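Local coordinates for protein transmembrane oligosaccharyl transferase (Archaeoglobus fulgidus, PDB 3WAJ) that is a multi-span membrane enzyme of the STT3/AglB oligosaccharyl transferase family, with a zinc ion bound in its N-terminal region, at residues I66-F71 with E536-P541; G77-F82 with N267-S272; A217-A222 with S277-L282. All blocks are in the same frame, centred on the assembly; numbering follows the deposited sequence.

Contact 1 and contact 2 share a two-stranded antiparallel ribbon, each using one strand of it. Their centres are about 12 Å apart, and D69 N lies 2.7 Å from S78 O, a probable hydrogen bond. Segments 267-272 and 277-282 are close in sequence, and S272 N is probably hydrogen-bonded to S277 OG at 3.0 Å; the centres of contacts 2 and 3 are about 14 Å apart. Contacts 1 and 3 do not touch, their nearest atoms being about 7 Å apart. The metal site is approached from 77-82: F82 packs on D47, which binds the zinc ion with D161 and H163. A sulfate ion, probably from the crystallisation medium, bridges H81 and H162, which lies in sequence between D161 and H163.

Contact 1 (I66-F71 with E536-P541); sequences IWFDPF and EPFSYP
F68 on strand 68-69 of a small antiparallel ribbon, and P70 in the turn just after it, meet F538 and Y540 in the irregular loop between helix 517-524 and strand 546-548. At the centre is a proline-aromatic CH-pi interaction. P70 CB stands over the middle of the F538 ring, 3.6 Å from its centroid and only 13° off the ring normal, while CG lies above the CE2-CZ side. F68 joins from its CE2 corner, which comes 3.7 Å from F538 CD1. The phenyl planes are only modestly inclined, but the two side chains run past one another, so the rings are displaced and scarcely overlap. F538 carries CG anti to its backbone N (chi1 -177°), and this extended rotamer sends the ring out toward P70.

Y540 supplies the polar link. Its OH donates to P70 O, with the two oxygens 2.6 Å apart, and the hydroxyl approaches in the carbonyl plane at a C=O...donor angle of 147°. The same tyrosine places CE2 3.8 Å from P70 CB, gripping the proline by bond and ring packing together. F538 CD2 sits 3.8 Å above the centre of the Y540 ring; one phenyl thus offers a face to the proline and its edge to the tyrosine.

The turn leaving the strand is held by D69, whose OD1 accepts from F71 N at 3.0 Å from above the carboxylate plane. D69 OD2 forms a salt bridge with R53 and accepts from Y50, both on helix 47-60. Y523 of helix 517-524 packs on both P70 and F538. The arrangement is an Asx turn ending a short strand, with the proline at its middle clasped by two aromatics from the core-domain sequence, joining that part to the N-terminal STT3 region.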
loop_
_atom_site.group_PDB
_atom_site.type_symbol
_atom_site.label_atom_id
_atom_site.label_comp_id
_atom_site.label_asym_id
_atom_site.label_seq_id
_atom_site.Cartn_x
_atom_site.Cartn_y
_atom_site.Cartn_z
ATOM N N ILE A 66 -6.062 -20.042 -1.925
ATOM C CA ILE A 66 -7.268 -19.358 -2.392
ATOM C C ILE A 66 -6.930 -18.376 -3.527
ATOM O O ILE A 66 -5.777 -17.953 -3.685
ATOM C CB ILE A 66 -7.927 -18.589 -1.241
ATOM C CG1 ILE A 66 -7.002 -17.461 -0.767
ATOM C CG2 ILE A 66 -8.262 -19.538 -0.097
ATOM C CD1 ILE A 66 -7.645 -16.498 0.219
ATOM N N TRP A 67 -7.945 -18.006 -4.303
ATOM C CA TRP A 67 -7.803 -17.008 -5.366
ATOM C C TRP A 67 -8.911 -16.000 -5.207
ATOM O O TRP A 67 -9.115 -15.116 -6.048
ATOM C CB TRP A 67 -7.897 -17.686 -6.744
ATOM C CG TRP A 67 -6.781 -18.646 -6.916
ATOM C CD1 TRP A 67 -6.794 -19.986 -6.641
ATOM C CD2 TRP A 67 -5.445 -18.332 -7.331
ATOM N NE1 TRP A 67 -5.555 -20.528 -6.889
ATOM C CE2 TRP A 67 -4.710 -19.536 -7.315
ATOM C CE3 TRP A 67 -4.805 -17.151 -7.727
ATOM C CZ2 TRP A 67 -3.361 -19.591 -7.682
ATOM C CZ3 TRP A 67 -3.479 -17.202 -8.093
ATOM C CH2 TRP A 67 -2.765 -18.416 -8.071
ATOM N N PHE A 68 -9.633 -16.151 -4.103
ATOM C CA PHE A 68 -10.674 -15.211 -3.718
ATOM C C PHE A 68 -10.824 -15.202 -2.190
ATOM O O PHE A 68 -10.644 -16.232 -1.527
ATOM C CB PHE A 68 -11.986 -15.574 -4.423
ATOM C CG PHE A 68 -13.121 -14.648 -4.107
ATOM C CD1 PHE A 68 -13.290 -13.471 -4.823
ATOM C CD2 PHE A 68 -14.018 -14.951 -3.086
ATOM C CE1 PHE A 68 -14.345 -12.606 -4.541
ATOM C CE2 PHE A 68 -15.077 -14.092 -2.788
ATOM C CZ PHE A 68 -15.241 -12.914 -3.520
ATOM N N ASP A 69 -11.129 -14.031 -1.633
ATOM C CA ASP A 69 -11.039 -13.835 -0.191
ATOM C C ASP A 69 -12.248 -13.059 0.281
ATOM O O ASP A 69 -12.270 -11.838 0.215
ATOM C CB ASP A 69 -9.740 -13.087 0.154
ATOM C CG ASP A 69 -9.540 -12.867 1.677
ATOM O OD1 ASP A 69 -10.319 -13.403 2.493
ATOM O OD2 ASP A 69 -8.580 -12.168 2.056
ATOM N N PRO A 70 -13.281 -13.777 0.741
ATOM C CA PRO A 70 -14.497 -13.109 1.210
ATOM C C PRO A 70 -14.293 -12.402 2.541
ATOM O O PRO A 70 -15.190 -11.692 3.011
ATOM C CB PRO A 70 -15.495 -14.272 1.374
ATOM C CG PRO A 70 -14.638 -15.475 1.578
ATOM C CD PRO A 70 -13.431 -15.245 0.710
ATOM N N PHE A 71 -13.121 -12.601 3.136
ATOM C CA PHE A 71 -12.814 -12.043 4.451
ATOM C C PHE A 71 -12.458 -10.558 4.328
ATOM O O PHE A 71 -12.444 -9.823 5.322
ATOM C CB PHE A 71 -11.650 -12.791 5.070
ATOM C CG PHE A 71 -11.815 -13.104 6.538
ATOM C CD1 PHE A 71 -11.641 -12.114 7.498
ATOM C CD2 PHE A 71 -12.073 -14.410 6.959
ATOM C CE1 PHE A 71 -11.759 -12.401 8.831
ATOM C CE2 PHE A 71 -12.187 -14.704 8.304
ATOM C CZ PHE A 71 -12.033 -13.691 9.245
ATOM N N GLU A 536 -22.321 -8.866 -6.251
ATOM C CA GLU A 536 -23.361 -8.958 -5.222
ATOM C C GLU A 536 -22.765 -9.481 -3.888
ATOM O O GLU A 536 -21.742 -10.185 -3.900
ATOM C CB GLU A 536 -24.522 -9.833 -5.732
ATOM C CG GLU A 536 -25.455 -9.181 -6.792
ATOM C CD GLU A 536 -26.333 -10.192 -7.563
ATOM O OE1 GLU A 536 -25.833 -11.279 -7.927
ATOM O OE2 GLU A 536 -27.527 -9.898 -7.815
ATOM N N PRO A 537 -23.382 -9.121 -2.742
ATOM C CA PRO A 537 -22.856 -9.570 -1.441
ATOM C C PRO A 537 -22.573 -11.082 -1.417
ATOM O O PRO A 537 -23.367 -11.856 -1.913
ATOM C CB PRO A 537 -23.991 -9.227 -0.471
ATOM C CG PRO A 537 -24.702 -8.048 -1.126
ATOM C CD PRO A 537 -24.630 -8.337 -2.607
ATOM N N PHE A 538 -21.430 -11.479 -0.871
ATOM C CA PHE A 538 -21.011 -12.876 -0.847
ATOM C C PHE A 538 -21.920 -13.624 0.094
ATOM O O PHE A 538 -22.472 -13.049 1.025
ATOM C CB PHE A 538 -19.559 -12.969 -0.352
ATOM C CG PHE A 538 -18.983 -14.370 -0.338
ATOM C CD1 PHE A 538 -18.400 -14.916 -1.472
ATOM C CD2 PHE A 538 -18.972 -15.120 0.830
ATOM C CE1 PHE A 538 -17.843 -16.211 -1.449
ATOM C CE2 PHE A 538 -18.420 -16.414 0.867
ATOM C CZ PHE A 538 -17.848 -16.956 -0.270
ATOM N N SER A 539 -22.061 -14.917 -0.132
ATOM C CA SER A 539 -22.941 -15.728 0.687
ATOM C C SER A 539 -22.118 -16.424 1.775
ATOM O O SER A 539 -21.603 -17.527 1.565
ATOM C CB SER A 539 -23.664 -16.749 -0.203
ATOM O OG SER A 539 -24.593 -17.478 0.557
ATOM N N TYR A 540 -21.984 -15.773 2.930
ATOM C CA TYR A 540 -21.162 -16.300 4.024
ATOM C C TYR A 540 -21.793 -17.527 4.674
ATOM O O TYR A 540 -23.010 -17.602 4.761
ATOM C CB TYR A 540 -20.906 -15.206 5.067
ATOM C CG TYR A 540 -20.075 -14.083 4.507
ATOM C CD1 TYR A 540 -20.668 -13.002 3.883
ATOM C CD2 TYR A 540 -18.687 -14.110 4.594
ATOM C CE1 TYR A 540 -19.898 -11.955 3.353
ATOM C CE2 TYR A 540 -17.908 -13.079 4.078
ATOM C CZ TYR A 540 -18.518 -12.002 3.452
ATOM O OH TYR A 540 -17.739 -10.980 2.925
ATOM N N PRO A 541 -20.955 -18.484 5.131
ATOM C CA PRO A 541 -21.378 -19.770 5.715
ATOM C C PRO A 541 -21.846 -19.591 7.142
ATOM O O PRO A 541 -22.205 -20.554 7.822
ATOM C CB PRO A 541 -20.086 -20.605 5.729
ATOM C CG PRO A 541 -19.083 -19.822 4.934
ATOM C CD PRO A 541 -19.485 -18.396 5.024
#

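Contact 2 (G77-F82 with N267-S272); sequences GSYTHF and NYPGFS. With SO4 (sulfate ion), chain C.
Y79, on strand 78-79, and Y268, in a loop, are the residues of closest backbone approach at 7.7 Å between CA atoms, and no hydrogen bond crosses between the segments. P269 is the centre of an inverse gamma turn, closed by G270 N to Y268 O at 2.9 Å.

The two tyrosines form a T-shaped pair. The CE2 edge of Y268 points at a face of Y79, 3.7 Å from CG and nearer the rim than the centre; the planes stand at 72° and the centroids are 5.0 Å apart. With chi1 at -169°, Y268 holds CG opposite its own N, which carries the ring across to Y79. P269 meets the outer end of Y79, its CD lying 3.6 Å from CE1. The same CD rests over a face of Y268, so the proline fills the angle between the rings. Beyond it, the hydroxyl of Y79 is hydrogen-bonded to P531 O.

A sulfate ion, probably from the crystallisation medium, sits at the edge of H81. NE2 donates to its O1 at 3.1 Å, nearly straight at 173° and in the imidazole plane; F82 CD1 lies over one face, toward its rim. H162 and R426 also hydrogen-bond this anion.

Strand 68-69 flanks the pair through F68, which meets Y79 edge-to-face, and W67 just before it touches N267. F82 leans on helix 47-60, whereas F271 touches P278 and F279 of helix 278-303.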
loop_
_atom_site.group_PDB
_atom_site.type_symbol
_atom_site.label_atom_id
_atom_site.label_comp_id
_atom_site.label_asym_id
_atom_site.label_seq_id
_atom_site.Cartn_x
_atom_site.Cartn_y
_atom_site.Cartn_z
ATOM N N GLY A 77 -16.099 -9.525 -0.916
ATOM C CA GLY A 77 -14.954 -10.397 -1.108
ATOM C C GLY A 77 -14.092 -9.878 -2.247
ATOM O O GLY A 77 -14.570 -9.136 -3.109
ATOM N N SER A 78 -12.822 -10.269 -2.257
ATOM C CA SER A 78 -11.868 -9.789 -3.247
ATOM C C SER A 78 -11.128 -10.958 -3.894
ATOM O O SER A 78 -10.611 -11.854 -3.196
ATOM C CB SER A 78 -10.821 -8.867 -2.586
ATOM O OG SER A 78 -11.175 -7.501 -2.650
ATOM N N TYR A 79 -11.046 -10.933 -5.222
ATOM C CA TYR A 79 -10.114 -11.810 -5.909
ATOM C C TYR A 79 -8.717 -11.396 -5.504
ATOM O O TYR A 79 -8.461 -10.220 -5.296
ATOM C CB TYR A 79 -10.251 -11.669 -7.416
ATOM C CG TYR A 79 -11.589 -12.139 -7.917
ATOM C CD1 TYR A 79 -11.781 -13.457 -8.296
ATOM C CD2 TYR A 79 -12.655 -11.266 -8.008
ATOM C CE1 TYR A 79 -12.996 -13.887 -8.751
ATOM C CE2 TYR A 79 -13.871 -11.683 -8.454
ATOM C CZ TYR A 79 -14.037 -12.994 -8.829
ATOM O OH TYR A 79 -15.268 -13.414 -9.278
ATOM N N THR A 80 -7.813 -12.360 -5.416
ATOM C CA THR A 80 -6.468 -12.102 -4.928
ATOM C C THR A 80 -5.503 -12.015 -6.095
ATOM O O THR A 80 -5.207 -13.034 -6.735
ATOM C CB THR A 80 -6.003 -13.234 -3.974
ATOM O OG1 THR A 80 -5.912 -14.465 -4.701
ATOM C CG2 THR A 80 -7.002 -13.440 -2.873
ATOM N N HIS A 81 -4.995 -10.822 -6.386
ATOM C CA HIS A 81 -3.979 -10.742 -7.437
ATOM C C HIS A 81 -2.582 -11.124 -6.956
ATOM O O HIS A 81 -1.692 -11.338 -7.782
ATOM C CB HIS A 81 -3.952 -9.381 -8.125
ATOM C CG HIS A 81 -3.396 -8.286 -7.273
ATOM N ND1 HIS A 81 -4.163 -7.598 -6.359
ATOM C CD2 HIS A 81 -2.149 -7.763 -7.191
ATOM C CE1 HIS A 81 -3.412 -6.704 -5.744
ATOM N NE2 HIS A 81 -2.183 -6.778 -6.233
ATOM N N PHE A 82 -2.376 -11.219 -5.644
ATOM C CA PHE A 82 -1.042 -11.567 -5.125
ATOM C C PHE A 82 -0.616 -12.929 -5.630
ATOM O O PHE A 82 -1.351 -13.908 -5.492
ATOM C CB PHE A 82 -1.016 -11.561 -3.594
ATOM C CG PHE A 82 -0.875 -10.196 -2.995
ATOM C CD1 PHE A 82 -1.081 -9.047 -3.769
ATOM C CD2 PHE A 82 -0.512 -10.050 -1.661
ATOM C CE1 PHE A 82 -0.954 -7.764 -3.203
ATOM C CE2 PHE A 82 -0.373 -8.775 -1.086
ATOM C CZ PHE A 82 -0.594 -7.632 -1.858
ATOM N N ASN A 267 -7.694 -18.918 -12.761
ATOM C CA ASN A 267 -8.095 -18.583 -11.402
ATOM C C ASN A 267 -8.888 -17.292 -11.355
ATOM O O ASN A 267 -9.340 -16.855 -10.291
ATOM C CB ASN A 267 -6.863 -18.504 -10.504
ATOM C CG ASN A 267 -6.335 -19.869 -10.149
ATOM O OD1 ASN A 267 -7.101 -20.746 -9.757
ATOM N ND2 ASN A 267 -5.033 -20.070 -10.308
ATOM N N TYR A 268 -9.077 -16.699 -12.530
ATOM C CA TYR A 268 -9.864 -15.482 -12.652
ATOM C C TYR A 268 -10.857 -15.602 -13.805
ATOM O O TYR A 268 -10.469 -15.941 -14.914
ATOM C CB TYR A 268 -8.944 -14.287 -12.879
ATOM C CG TYR A 268 -9.645 -12.970 -12.762
ATOM C CD1 TYR A 268 -9.991 -12.247 -13.888
ATOM C CD2 TYR A 268 -9.970 -12.449 -11.516
ATOM C CE1 TYR A 268 -10.639 -11.028 -13.786
ATOM C CE2 TYR A 268 -10.614 -11.244 -11.394
ATOM C CZ TYR A 268 -10.949 -10.532 -12.537
ATOM O OH TYR A 268 -11.588 -9.316 -12.424
ATOM N N PRO A 269 -12.140 -15.302 -13.540
ATOM C CA PRO A 269 -13.238 -15.460 -14.506
ATOM C C PRO A 269 -13.262 -14.349 -15.548
ATOM O O PRO A 269 -14.170 -13.506 -15.522
ATOM C CB PRO A 269 -14.483 -15.354 -13.623
ATOM C CG PRO A 269 -14.061 -14.421 -12.518
ATOM C CD PRO A 269 -12.606 -14.741 -12.256
ATOM N N GLY A 270 -12.287 -14.356 -16.454
ATOM C CA GLY A 270 -12.166 -13.306 -17.451
ATOM C C GLY A 270 -10.730 -13.074 -17.881
ATOM O O GLY A 270 -9.836 -13.844 -17.533
ATOM N N PHE A 271 -10.513 -12.014 -18.650
ATOM C CA PHE A 271 -9.176 -11.637 -19.080
ATOM C C PHE A 271 -8.671 -10.469 -18.261
ATOM O O PHE A 271 -9.349 -9.446 -18.135
ATOM C CB PHE A 271 -9.164 -11.277 -20.568
ATOM C CG PHE A 271 -9.240 -12.464 -21.470
ATOM C CD1 PHE A 271 -8.776 -13.699 -21.041
ATOM C CD2 PHE A 271 -9.777 -12.359 -22.736
ATOM C CE1 PHE A 271 -8.840 -14.815 -21.867
ATOM C CE2 PHE A 271 -9.847 -13.471 -23.564
ATOM C CZ PHE A 271 -9.378 -14.699 -23.127
ATOM N N SER A 272 -7.472 -10.616 -17.706
ATOM C CA SER A 272 -6.917 -9.580 -16.850
ATOM C C SER A 272 -5.425 -9.431 -17.087
ATOM O O SER A 272 -4.735 -10.390 -17.439
ATOM C CB SER A 272 -7.172 -9.933 -15.380
ATOM O OG SER A 272 -6.667 -8.919 -14.534
HETATM S S SO4 C . 0.678 -4.423 -6.878
HETATM O O1 SO4 C . 0.247 -5.000 -5.598
HETATM O O2 SO4 C . -0.463 -4.457 -7.799
HETATM O O3 SO4 C . 1.109 -3.043 -6.647
HETATM O O4 SO4 C . 1.792 -5.166 -7.479
#

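Contact 3 (A217-A222 with S277-L282); sequences AGFIIA and SPFQLL
F219 and F279 meet as a T-shaped pair, almost perpendicular at 85°, with centroids 5.2 Å apart. F279 presents its edge: CE1 lies 3.7 Å from F219 CZ and sits over the rim of the F219 face. A217 O lies over the opposite face, near the rim. At chi1 64° the F219 ring tucks between N and C of its own backbone, which turns it to the other segment.

Q280 approaches F219 by its aliphatic part, CG lying 3.7 Å from CD2. Its chain then bends at chi2 (93°), and the amide plane stands close to perpendicular to the phenyl ring. This bend turns the amide back to the helix start, where S277 and Q280 form a capping box. S277 N donates weakly to Q280 OE1 (3.3 Å), and S277 OG, at the N-cap, accepts a weak capping bond from F279 N (3.4 Å). Q280 NE2 is hydrogen-bonded to the carbonyls of F275 and G216, the latter directly preceding 217-222.

The contact therefore joins the 3-10 segment 218-220, next to helix 221-234, to the N-terminus of helix 278-303, with Y261 of helix 243-261 packing against Q280 and T273 touching both phenylalanines.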
loop_
_atom_site.group_PDB
_atom_site.type_symbol
_atom_site.label_atom_id
_atom_site.label_comp_id
_atom_site.label_asym_id
_atom_site.label_seq_id
_atom_site.Cartn_x
_atom_site.Cartn_y
_atom_site.Cartn_z
ATOM N N ALA A 217 1.204 -8.954 -13.914
ATOM C CA ALA A 217 1.493 -8.023 -15.005
ATOM C C ALA A 217 2.847 -8.309 -15.637
ATOM O O ALA A 217 3.247 -7.638 -16.596
ATOM C CB ALA A 217 1.442 -6.592 -14.499
ATOM N N GLY A 218 3.543 -9.310 -15.097
ATOM C CA GLY A 218 4.898 -9.640 -15.511
ATOM C C GLY A 218 5.016 -10.228 -16.895
ATOM O O GLY A 218 6.129 -10.415 -17.398
ATOM N N PHE A 219 3.877 -10.513 -17.524
ATOM C CA PHE A 219 3.874 -10.933 -18.928
ATOM C C PHE A 219 4.559 -9.864 -19.786
ATOM O O PHE A 219 5.007 -10.139 -20.888
ATOM C CB PHE A 219 2.437 -11.151 -19.416
ATOM C CG PHE A 219 1.613 -9.892 -19.416
ATOM C CD1 PHE A 219 1.627 -9.035 -20.518
ATOM C CD2 PHE A 219 0.864 -9.540 -18.306
ATOM C CE1 PHE A 219 0.905 -7.852 -20.513
ATOM C CE2 PHE A 219 0.127 -8.367 -18.293
ATOM C CZ PHE A 219 0.149 -7.519 -19.403
ATOM N N ILE A 220 4.615 -8.640 -19.266
ATOM C CA ILE A 220 5.234 -7.506 -19.947
ATOM C C ILE A 220 6.690 -7.764 -20.357
ATOM O O ILE A 220 7.185 -7.138 -21.286
ATOM C CB ILE A 220 5.140 -6.219 -19.069
ATOM C CG1 ILE A 220 5.171 -4.963 -19.935
ATOM C CG2 ILE A 220 6.273 -6.168 -18.045
ATOM C CD1 ILE A 220 4.152 -4.953 -21.021
ATOM N N ILE A 221 7.377 -8.682 -19.678
ATOM C CA ILE A 221 8.740 -9.041 -20.073
ATOM C C ILE A 221 8.732 -9.700 -21.461
ATOM O O ILE A 221 9.731 -9.674 -22.181
ATOM C CB ILE A 221 9.411 -9.972 -19.027
ATOM C CG1 ILE A 221 10.887 -10.191 -19.348
ATOM C CG2 ILE A 221 8.732 -11.319 -18.987
ATOM C CD1 ILE A 221 11.707 -8.937 -19.284
ATOM N N ALA A 222 7.596 -10.278 -21.849
ATOM C CA ALA A 222 7.509 -10.939 -23.157
ATOM C C ALA A 222 7.641 -9.976 -24.362
ATOM O O ALA A 222 8.465 -10.223 -25.246
ATOM C CB ALA A 222 6.264 -11.844 -23.266
ATOM N N SER A 277 -5.114 -14.999 -14.978
ATOM C CA SER A 277 -6.112 -15.236 -16.009
ATOM C C SER A 277 -5.467 -15.894 -17.221
ATOM O O SER A 277 -4.241 -16.017 -17.285
ATOM C CB SER A 277 -6.792 -13.920 -16.405
ATOM O OG SER A 277 -5.947 -13.096 -17.174
ATOM N N PRO A 278 -6.286 -16.357 -18.179
ATOM C CA PRO A 278 -5.568 -16.972 -19.303
ATOM C C PRO A 278 -4.994 -15.952 -20.294
ATOM O O PRO A 278 -4.308 -16.354 -21.237
ATOM C CB PRO A 278 -6.622 -17.882 -19.952
ATOM C CG PRO A 278 -7.937 -17.290 -19.563
ATOM C CD PRO A 278 -7.743 -16.614 -18.221
ATOM N N PHE A 279 -5.249 -14.664 -20.077
ATOM C CA PHE A 279 -4.614 -13.620 -20.881
ATOM C C PHE A 279 -3.088 -13.774 -20.886
ATOM O O PHE A 279 -2.440 -13.745 -21.939
ATOM C CB PHE A 279 -4.970 -12.225 -20.360
ATOM C CG PHE A 279 -4.250 -11.122 -21.089
ATOM C CD1 PHE A 279 -3.238 -10.407 -20.470
ATOM C CD2 PHE A 279 -4.564 -10.824 -22.418
ATOM C CE1 PHE A 279 -2.557 -9.392 -21.147
ATOM C CE2 PHE A 279 -3.885 -9.815 -23.101
ATOM C CZ PHE A 279 -2.880 -9.102 -22.470
ATOM N N GLN A 280 -2.521 -13.933 -19.696
ATOM C CA GLN A 280 -1.077 -14.037 -19.557
ATOM C C GLN A 280 -0.537 -15.267 -20.301
ATOM O O GLN A 280 0.500 -15.180 -20.969
ATOM C CB GLN A 280 -0.659 -13.999 -18.073
ATOM C CG GLN A 280 -0.892 -12.646 -17.382
ATOM C CD GLN A 280 -2.244 -12.529 -16.655
ATOM O OE1 GLN A 280 -3.245 -13.161 -17.030
ATOM N NE2 GLN A 280 -2.270 -11.700 -15.610
ATOM N N LEU A 281 -1.264 -16.389 -20.203
ATOM C CA LEU A 281 -0.966 -17.623 -20.941
ATOM C C LEU A 281 -0.953 -17.387 -22.457
ATOM O O LEU A 281 -0.075 -17.880 -23.168
ATOM C CB LEU A 281 -1.999 -18.707 -20.600
ATOM C CG LEU A 281 -1.875 -20.081 -21.282
ATOM C CD1 LEU A 281 -0.576 -20.790 -20.897
ATOM C CD2 LEU A 281 -3.068 -20.989 -20.976
ATOM N N LEU A 282 -1.938 -16.637 -22.945
ATOM C CA LEU A 282 -1.998 -16.268 -24.351
ATOM C C LEU A 282 -0.754 -15.477 -24.723
ATOM O O LEU A 282 -0.162 -15.709 -25.781
ATOM C CB LEU A 282 -3.250 -15.441 -24.636
ATOM C CG LEU A 282 -4.455 -16.137 -25.271
ATOM C CD1 LEU A 282 -4.617 -17.569 -24.785
ATOM C CD2 LEU A 282 -5.717 -15.332 -24.986
#